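Long-range contact in endo-polygalacturonase (Pectobacterium carotovorum subsp. carotovorum, PDB 1BHE), which hydrolyses the alpha-1,4 linkages between galacturonosyl units of polygalacturonic acid, helping to macerate and soft-rot plant tissue: residues 40-54 against 62-76. Sequence-based numbering, arbitrary orientation.
Sequences KAVRLSAGSTSVFLS and GVSLLIDKGVTLRAV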
loop_
_atom_site.group_PDB
_atom_site.type_symbol
_atom_site.label_atom_id
_atom_site.label_comp_id
_atom_site.label_asym_id
_atom_site.label_seq_id
_atom_site.Cartn_x
_atom_site.Cartn_y
_atom_site.Cartn_z
ATOM N N LYS A 40 -16.089 -14.067 -13.818
ATOM C CA LYS A 40 -15.885 -15.244 -12.982
ATOM C C LYS A 40 -14.454 -15.280 -12.462
ATOM O O LYS A 40 -13.621 -14.454 -12.835
ATOM C CB LYS A 40 -16.220 -16.517 -13.770
ATOM C CG LYS A 40 -17.695 -16.605 -14.148
ATOM C CD LYS A 40 -18.073 -18.004 -14.613
ATOM C CE LYS A 40 -19.491 -18.037 -15.160
ATOM N NZ LYS A 40 -19.993 -19.440 -15.285
ATOM N N ALA A 41 -14.161 -16.258 -11.600
ATOM C CA ALA A 41 -12.826 -16.339 -11.022
ATOM C C ALA A 41 -12.230 -17.742 -11.071
ATOM O O ALA A 41 -12.973 -18.719 -11.049
ATOM C CB ALA A 41 -12.906 -15.934 -9.547
ATOM N N VAL A 42 -10.907 -17.804 -11.113
ATOM C CA VAL A 42 -10.208 -19.089 -11.044
ATOM C C VAL A 42 -10.184 -19.386 -9.541
ATOM O O VAL A 42 -9.740 -18.517 -8.784
ATOM C CB VAL A 42 -8.795 -19.050 -11.625
ATOM C CG1 VAL A 42 -7.939 -20.247 -11.233
ATOM C CG2 VAL A 42 -8.907 -18.949 -13.147
ATOM N N ARG A 43 -10.710 -20.532 -9.138
ATOM C CA ARG A 43 -10.783 -20.875 -7.718
ATOM C C ARG A 43 -9.640 -21.795 -7.300
ATOM O O ARG A 43 -9.368 -22.811 -7.934
ATOM C CB ARG A 43 -12.139 -21.533 -7.419
ATOM C CG ARG A 43 -12.333 -21.907 -5.957
ATOM C CD ARG A 43 -13.720 -22.456 -5.647
ATOM N NE ARG A 43 -13.806 -22.909 -4.259
ATOM C CZ ARG A 43 -14.751 -23.672 -3.726
ATOM N NH1 ARG A 43 -15.785 -24.086 -4.448
ATOM N NH2 ARG A 43 -14.683 -24.012 -2.441
ATOM N N LEU A 44 -8.944 -21.416 -6.240
ATOM C CA LEU A 44 -7.811 -22.156 -5.704
ATOM C C LEU A 44 -8.240 -22.887 -4.427
ATOM O O LEU A 44 -8.462 -22.285 -3.376
ATOM C CB LEU A 44 -6.658 -21.195 -5.434
ATOM C CG LEU A 44 -5.574 -20.962 -6.480
ATOM C CD1 LEU A 44 -6.002 -21.134 -7.921
ATOM C CD2 LEU A 44 -4.954 -19.573 -6.291
ATOM N N SER A 45 -8.398 -24.195 -4.561
ATOM C CA SER A 45 -8.826 -25.059 -3.472
ATOM C C SER A 45 -7.738 -26.054 -3.074
ATOM O O SER A 45 -6.724 -26.219 -3.749
ATOM C CB SER A 45 -10.082 -25.830 -3.894
ATOM O OG SER A 45 -11.163 -24.952 -4.146
ATOM N N ALA A 46 -7.956 -26.713 -1.939
ATOM C CA ALA A 46 -6.998 -27.688 -1.432
ATOM C C ALA A 46 -7.064 -29.004 -2.203
ATOM O O ALA A 46 -8.114 -29.411 -2.691
ATOM C CB ALA A 46 -7.293 -27.973 0.038
ATOM N N GLY A 47 -5.929 -29.678 -2.296
ATOM C CA GLY A 47 -5.835 -30.982 -2.964
ATOM C C GLY A 47 -5.079 -31.892 -1.977
ATOM O O GLY A 47 -5.396 -31.871 -0.787
ATOM N N SER A 48 -3.930 -32.395 -2.418
ATOM C CA SER A 48 -3.023 -33.121 -1.522
ATOM C C SER A 48 -2.313 -32.143 -0.596
ATOM O O SER A 48 -1.857 -32.484 0.503
ATOM C CB SER A 48 -2.043 -33.975 -2.308
ATOM O OG SER A 48 -1.388 -33.233 -3.320
ATOM N N THR A 49 -2.192 -30.881 -1.026
ATOM C CA THR A 49 -1.649 -29.828 -0.178
ATOM C C THR A 49 -2.655 -28.668 -0.202
ATOM O O THR A 49 -3.693 -28.764 -0.859
ATOM C CB THR A 49 -0.284 -29.267 -0.592
ATOM O OG1 THR A 49 -0.467 -28.480 -1.781
ATOM C CG2 THR A 49 0.748 -30.358 -0.833
ATOM N N SER A 50 -2.332 -27.600 0.515
ATOM C CA SER A 50 -3.195 -26.424 0.536
ATOM C C SER A 50 -2.385 -25.212 0.072
ATOM O O SER A 50 -2.752 -24.075 0.341
ATOM C CB SER A 50 -3.732 -26.187 1.947
ATOM O OG SER A 50 -2.645 -25.861 2.807
ATOM N N VAL A 51 -1.245 -25.481 -0.565
ATOM C CA VAL A 51 -0.344 -24.415 -0.997
ATOM C C VAL A 51 -0.082 -24.468 -2.497
ATOM O O VAL A 51 0.377 -25.487 -3.022
ATOM C CB VAL A 51 1.015 -24.487 -0.263
ATOM C CG1 VAL A 51 1.960 -23.378 -0.730
ATOM C CG2 VAL A 51 0.863 -24.396 1.250
ATOM N N PHE A 52 -0.379 -23.384 -3.197
ATOM C CA PHE A 52 -0.059 -23.232 -4.610
ATOM C C PHE A 52 1.254 -22.441 -4.692
ATOM O O PHE A 52 1.280 -21.275 -4.291
ATOM C CB PHE A 52 -1.151 -22.502 -5.383
ATOM C CG PHE A 52 -2.416 -23.285 -5.610
ATOM C CD1 PHE A 52 -3.444 -23.246 -4.690
ATOM C CD2 PHE A 52 -2.569 -24.048 -6.757
ATOM C CE1 PHE A 52 -4.609 -23.960 -4.897
ATOM C CE2 PHE A 52 -3.734 -24.770 -6.975
ATOM C CZ PHE A 52 -4.754 -24.721 -6.046
ATOM N N LEU A 53 2.316 -23.091 -5.141
ATOM C CA LEU A 53 3.630 -22.445 -5.246
ATOM C C LEU A 53 3.789 -21.924 -6.668
ATOM O O LEU A 53 3.706 -22.707 -7.621
ATOM C CB LEU A 53 4.718 -23.447 -4.874
ATOM C CG LEU A 53 6.070 -22.919 -4.398
ATOM C CD1 LEU A 53 5.929 -21.953 -3.229
ATOM C CD2 LEU A 53 6.978 -24.079 -4.000
ATOM N N SER A 54 3.969 -20.616 -6.828
ATOM C CA SER A 54 4.002 -20.034 -8.168
ATOM C C SER A 54 4.933 -18.841 -8.312
ATOM O O SER A 54 5.288 -18.168 -7.351
ATOM C CB SER A 54 2.562 -19.565 -8.482
ATOM O OG SER A 54 2.468 -18.821 -9.681
ATOM N N GLY A 62 -11.405 -8.431 -16.561
ATOM C CA GLY A 62 -12.695 -9.050 -16.282
ATOM C C GLY A 62 -12.617 -10.385 -15.561
ATOM O O GLY A 62 -13.643 -11.009 -15.270
ATOM N N VAL A 63 -11.421 -10.887 -15.318
ATOM C CA VAL A 63 -11.161 -12.159 -14.658
ATOM C C VAL A 63 -10.640 -11.920 -13.248
ATOM O O VAL A 63 -9.967 -10.930 -12.953
ATOM C CB VAL A 63 -10.154 -12.984 -15.484
ATOM C CG1 VAL A 63 -9.768 -14.289 -14.808
ATOM C CG2 VAL A 63 -10.705 -13.252 -16.881
ATOM N N SER A 64 -10.968 -12.834 -12.326
ATOM C CA SER A 64 -10.562 -12.693 -10.938
ATOM C C SER A 64 -9.887 -13.959 -10.409
ATOM O O SER A 64 -9.904 -15.016 -11.035
ATOM C CB SER A 64 -11.792 -12.392 -10.066
ATOM O OG SER A 64 -12.400 -11.153 -10.400
ATOM N N LEU A 65 -9.315 -13.832 -9.217
ATOM C CA LEU A 65 -8.694 -14.935 -8.510
ATOM C C LEU A 65 -9.464 -15.108 -7.194
ATOM O O LEU A 65 -9.744 -14.117 -6.516
ATOM C CB LEU A 65 -7.237 -14.697 -8.157
ATOM C CG LEU A 65 -6.121 -15.465 -8.837
ATOM C CD1 LEU A 65 -4.802 -15.229 -8.094
ATOM C CD2 LEU A 65 -6.388 -16.955 -8.962
ATOM N N LEU A 66 -9.767 -16.342 -6.863
ATOM C CA LEU A 66 -10.480 -16.679 -5.636
ATOM C C LEU A 66 -9.677 -17.728 -4.870
ATOM O O LEU A 66 -9.340 -18.765 -5.442
ATOM C CB LEU A 66 -11.868 -17.223 -5.980
ATOM C CG LEU A 66 -12.643 -17.901 -4.844
ATOM C CD1 LEU A 66 -12.822 -16.944 -3.676
ATOM C CD2 LEU A 66 -13.994 -18.400 -5.350
ATOM N N ILE A 67 -9.287 -17.421 -3.639
ATOM C CA ILE A 67 -8.452 -18.326 -2.841
ATOM C C ILE A 67 -9.249 -18.814 -1.635
ATOM O O ILE A 67 -9.720 -18.006 -0.839
ATOM C CB ILE A 67 -7.169 -17.636 -2.349
ATOM C CG1 ILE A 67 -6.498 -16.845 -3.478
ATOM C CG2 ILE A 67 -6.183 -18.644 -1.766
ATOM C CD1 ILE A 67 -5.362 -15.950 -3.033
ATOM N N ASP A 68 -9.470 -20.114 -1.519
ATOM C CA ASP A 68 -10.286 -20.663 -0.443
ATOM C C ASP A 68 -9.707 -20.463 0.956
ATOM O O ASP A 68 -8.498 -20.363 1.151
ATOM C CB ASP A 68 -10.456 -22.173 -0.645
ATOM C CG ASP A 68 -11.420 -22.594 -1.719
ATOM O OD1 ASP A 68 -11.986 -21.750 -2.444
ATOM O OD2 ASP A 68 -11.620 -23.828 -1.860
ATOM N N LYS A 69 -10.593 -20.499 1.952
ATOM C CA LYS A 69 -10.181 -20.480 3.348
ATOM C C LYS A 69 -9.148 -21.589 3.562
ATOM O O LYS A 69 -9.310 -22.684 3.026
ATOM C CB LYS A 69 -11.333 -20.740 4.321
ATOM C CG LYS A 69 -12.693 -20.197 3.958
ATOM C CD LYS A 69 -13.437 -19.671 5.180
ATOM C CE LYS A 69 -14.729 -18.965 4.808
ATOM N NZ LYS A 69 -15.016 -17.827 5.735
ATOM N N GLY A 70 -8.083 -21.312 4.292
ATOM C CA GLY A 70 -7.048 -22.295 4.560
ATOM C C GLY A 70 -6.088 -22.572 3.419
ATOM O O GLY A 70 -5.205 -23.426 3.571
ATOM N N VAL A 71 -6.265 -21.958 2.254
ATOM C CA VAL A 71 -5.392 -22.188 1.111
ATOM C C VAL A 71 -4.447 -20.986 1.003
ATOM O O VAL A 71 -4.839 -19.870 1.352
ATOM C CB VAL A 71 -6.184 -22.377 -0.193
ATOM C CG1 VAL A 71 -5.310 -22.385 -1.439
ATOM C CG2 VAL A 71 -6.976 -23.685 -0.139
ATOM N N THR A 72 -3.231 -21.251 0.552
ATOM C CA THR A 72 -2.239 -20.195 0.399
ATOM C C THR A 72 -1.690 -20.182 -1.025
ATOM O O THR A 72 -1.331 -21.236 -1.557
ATOM C CB THR A 72 -1.069 -20.405 1.382
ATOM O OG1 THR A 72 -1.575 -20.449 2.729
ATOM C CG2 THR A 72 -0.050 -19.282 1.288
ATOM N N LEU A 73 -1.642 -19.008 -1.637
ATOM C CA LEU A 73 -0.960 -18.840 -2.930
ATOM C C LEU A 73 0.388 -18.237 -2.518
ATOM O O LEU A 73 0.424 -17.103 -2.027
ATOM C CB LEU A 73 -1.752 -17.944 -3.861
ATOM C CG LEU A 73 -1.063 -17.474 -5.146
ATOM C CD1 LEU A 73 -0.716 -18.654 -6.045
ATOM C CD2 LEU A 73 -1.941 -16.489 -5.906
ATOM N N ARG A 74 1.455 -19.001 -2.642
ATOM C CA ARG A 74 2.777 -18.591 -2.191
ATOM C C ARG A 74 3.790 -18.337 -3.290
ATOM O O ARG A 74 3.986 -19.163 -4.184
ATOM C CB ARG A 74 3.299 -19.701 -1.259
ATOM C CG ARG A 74 4.612 -19.417 -0.542
ATOM C CD ARG A 74 4.981 -20.588 0.376
ATOM N NE ARG A 74 4.097 -20.620 1.536
ATOM C CZ ARG A 74 3.809 -21.693 2.266
ATOM N NH1 ARG A 74 4.327 -22.879 1.994
ATOM N NH2 ARG A 74 2.973 -21.571 3.287
ATOM N N ALA A 75 4.450 -17.181 -3.203
ATOM C CA ALA A 75 5.463 -16.795 -4.179
ATOM C C ALA A 75 6.739 -17.610 -3.989
ATOM O O ALA A 75 7.262 -17.690 -2.869
ATOM C CB ALA A 75 5.754 -15.300 -4.070
ATOM N N VAL A 76 7.231 -18.219 -5.065
ATOM C CA VAL A 76 8.444 -19.030 -4.943
ATOM C C VAL A 76 9.598 -18.174 -4.452
ATOM O O VAL A 76 9.725 -16.996 -4.803
ATOM C CB VAL A 76 8.814 -19.755 -6.246
ATOM C CG1 VAL A 76 7.717 -20.750 -6.607
ATOM C CG2 VAL A 76 9.039 -18.788 -7.400
HETATM O O HOH W 1 -14.162 -11.648 -12.523
HETATM O O HOH W 2 -10.297 -25.702 -0.339
HETATM O O HOH W 3 -2.310 -23.036 3.440
#
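Arg43 takes hold of Asp68 side-on. Arg43 NE gives a nearly straight bond to the syn lone pair of Asp68 OD1 (2.8 Å, 167° at the hydrogen), while Arg43 NH2 reaches Asp68 OD2 at 3.1 Å from above the carboxylate plane. Arg43 carries CG anti to the backbone N (chi1 -179°) and stays extended to NE, which lays it alongside Leu66, with Arg43 CG 3.9 Å from Leu66 CD2, before it meets the acid. Ser45 OG donates to Asp68 OD2 at 2.6 Å from the face opposite to Arg43 NH2, and a water ties the same oxygen to Ala46 N. In the backbone, Asp68 N bonds to Leu44 O just where the type II turn to Val71 begins.

The backbones form two parallel ladders, Ala41-Leu44 with Ser64-Ile67 and Val51-Ser54 with Thr72-Ala75, their register shifted by two across the bends. These are neighbouring turns of the right-handed parallel beta-helix of family 28, near its N-terminal end. Inside the coil, Leu44 CG lies over one face of the Phe52 ring, toward the rim, and Val71 CG1 meets the edge, 3.8 Å from Phe52 CD1; Leu44 CD2 also touches Leu65 CD2. Helix 26-33 packs on Val42, Ser54 and Leu73 at this end.

On the outer side, Val51 CG1 lies over one face of the Arg74 guanidinium, toward the rim, 3.6 Å from Arg74 NH1, and Asp120 on the following turn holds Arg74 NE in a salt bridge.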